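Local coordinates for uncharacterized protein lp_1913 (Lactobacillus plantarum, PDB 3FLH) that is of unknown function but carries a rhodanese-like domain, a fold best known from sulfurtransferases and related to that of certain phosphatases, at residues Tyr77-Thr80 / Gly81-Leu85. Residues are numbered along the deposited sequence; the frame is centred on the assembly and turned at random.
Sequences YDWT and GGTTL
Thr83 gives its hydroxyl hydrogen to Asp78, OG1 lying 2.7 Å from OD2, and this one bond ties the two sides of the loop between strand 73-77 and helix 85-95 together. The two side chains meet at roughly a right angle. Asp78 sends its carboxylate across the loop because CG is anti to the backbone N (chi1 -170°), and OD2 receives the hydroxyl on its anti lone pair, the one turned away from OD1. The other oxygen looks back to its own side: Trp79 N reaches Asp78 OD1 at 2.8 Å in a weak, bent bond, and OD1 also sits in the plane of the indole, at its edge. Leu85 brings aliphatic carbon against the carboxylate, its CB 3.6 Å from Asp78 OD2.

Farther round, methyl groups do the packing. Thr80 CG2 rests over the centre of one face of the Trp79 ring, 3.6 Å above the plane. Thr83 CG2 comes to 3.7 Å from Thr80 CG2 and meets the indole obliquely near NE1. A type I turn from Thr80 to Thr83 reverses the chain here, and Thr83 OG1 then accepts a long, weak capping bond from Leu85 N, at 3.5 Å, as the helix begins. Glu108 of the second subunit packs on Trp79 and Thr80.

With an alanine in place of Asp78 the carboxylate is gone, and the Thr83 hydroxyl and Trp79 N would probably lose these acceptors, leaving the threonine freer to turn about chi1.

In active rhodaneses the loop in this place opens with the catalytic cysteine; an aspartate appears to take its place here, its two oxygens taken up by Thr83 OG1 and, weakly, by Trp79 N. With no thiol at this position, cysteine-based sulfur transfer here seems unlikely.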
loop_
_atom_site.group_PDB
_atom_site.type_symbol
_atom_site.label_atom_id
_atom_site.label_comp_id
_atom_site.label_asym_id
_atom_site.label_seq_id
_atom_site.Cartn_x
_atom_site.Cartn_y
_atom_site.Cartn_z
ATOM N N TYR B 77 12.973 1.492 3.174
ATOM C CA TYR B 77 11.970 2.482 2.798
ATOM C C TYR B 77 12.222 3.074 1.416
ATOM O O TYR B 77 13.366 3.225 0.984
ATOM C CB TYR B 77 11.904 3.614 3.837
ATOM C CG TYR B 77 13.072 4.583 3.799
ATOM C CD1 TYR B 77 13.126 5.614 2.850
ATOM C CD2 TYR B 77 14.113 4.481 4.725
ATOM C CE1 TYR B 77 14.186 6.516 2.831
ATOM C CE2 TYR B 77 15.177 5.379 4.716
ATOM C CZ TYR B 77 15.205 6.388 3.775
ATOM O OH TYR B 77 16.232 7.292 3.795
ATOM N N ASP B 78 11.137 3.392 0.720
ATOM C CA ASP B 78 11.223 4.005 -0.595
ATOM C C ASP B 78 10.678 5.405 -0.355
ATOM O O ASP B 78 10.363 5.760 0.789
ATOM C CB ASP B 78 10.359 3.239 -1.613
ATOM C CG ASP B 78 10.595 3.689 -3.061
ATOM O OD1 ASP B 78 11.545 4.462 -3.322
ATOM O OD2 ASP B 78 9.833 3.256 -3.949
ATOM N N TRP B 79 10.557 6.204 -1.405
ATOM C CA TRP B 79 10.075 7.566 -1.213
ATOM C C TRP B 79 8.651 7.605 -0.680
ATOM O O TRP B 79 8.285 8.510 0.070
ATOM C CB TRP B 79 10.189 8.372 -2.513
ATOM C CG TRP B 79 9.274 7.951 -3.622
ATOM C CD1 TRP B 79 9.388 6.847 -4.417
ATOM C CD2 TRP B 79 8.120 8.660 -4.082
ATOM N NE1 TRP B 79 8.375 6.829 -5.353
ATOM C CE2 TRP B 79 7.581 7.931 -5.167
ATOM C CE3 TRP B 79 7.488 9.846 -3.683
ATOM C CZ2 TRP B 79 6.437 8.350 -5.860
ATOM C CZ3 TRP B 79 6.349 10.263 -4.373
ATOM C CH2 TRP B 79 5.838 9.514 -5.449
ATOM N N THR B 80 7.853 6.609 -1.043
ATOM C CA THR B 80 6.476 6.567 -0.586
ATOM C C THR B 80 6.061 5.122 -0.321
ATOM O O THR B 80 6.637 4.188 -0.882
ATOM C CB THR B 80 5.542 7.210 -1.642
ATOM O OG1 THR B 80 4.266 7.480 -1.055
ATOM C CG2 THR B 80 5.363 6.278 -2.832
ATOM N N GLY B 81 5.066 4.935 0.536
ATOM C CA GLY B 81 4.625 3.587 0.846
ATOM C C GLY B 81 3.862 2.905 -0.275
ATOM O O GLY B 81 3.768 1.681 -0.305
ATOM N N GLY B 82 3.328 3.689 -1.206
ATOM C CA GLY B 82 2.556 3.121 -2.301
ATOM C C GLY B 82 3.277 2.217 -3.288
ATOM O O GLY B 82 2.628 1.460 -4.018
ATOM N N THR B 83 4.605 2.286 -3.325
ATOM C CA THR B 83 5.370 1.456 -4.251
ATOM C C THR B 83 5.536 0.051 -3.699
ATOM O O THR B 83 5.083 -0.252 -2.599
ATOM C CB THR B 83 6.786 2.046 -4.532
ATOM O OG1 THR B 83 7.613 1.902 -3.369
ATOM C CG2 THR B 83 6.694 3.523 -4.901
ATOM N N THR B 84 6.189 -0.806 -4.472
ATOM C CA THR B 84 6.431 -2.183 -4.063
ATOM C C THR B 84 7.909 -2.403 -3.777
ATOM O O THR B 84 8.313 -3.516 -3.453
ATOM C CB THR B 84 6.021 -3.170 -5.181
ATOM O OG1 THR B 84 6.701 -2.817 -6.395
ATOM C CG2 THR B 84 4.509 -3.122 -5.417
ATOM N N LEU B 85 8.718 -1.355 -3.915
ATOM C CA LEU B 85 10.164 -1.478 -3.688
ATOM C C LEU B 85 10.502 -1.914 -2.272
ATOM O O LEU B 85 11.485 -2.620 -2.057
ATOM C CB LEU B 85 10.881 -0.151 -3.984
ATOM C CG LEU B 85 11.118 0.263 -5.441
ATOM C CD1 LEU B 85 12.082 -0.713 -6.123
ATOM C CD2 LEU B 85 9.787 0.290 -6.162
#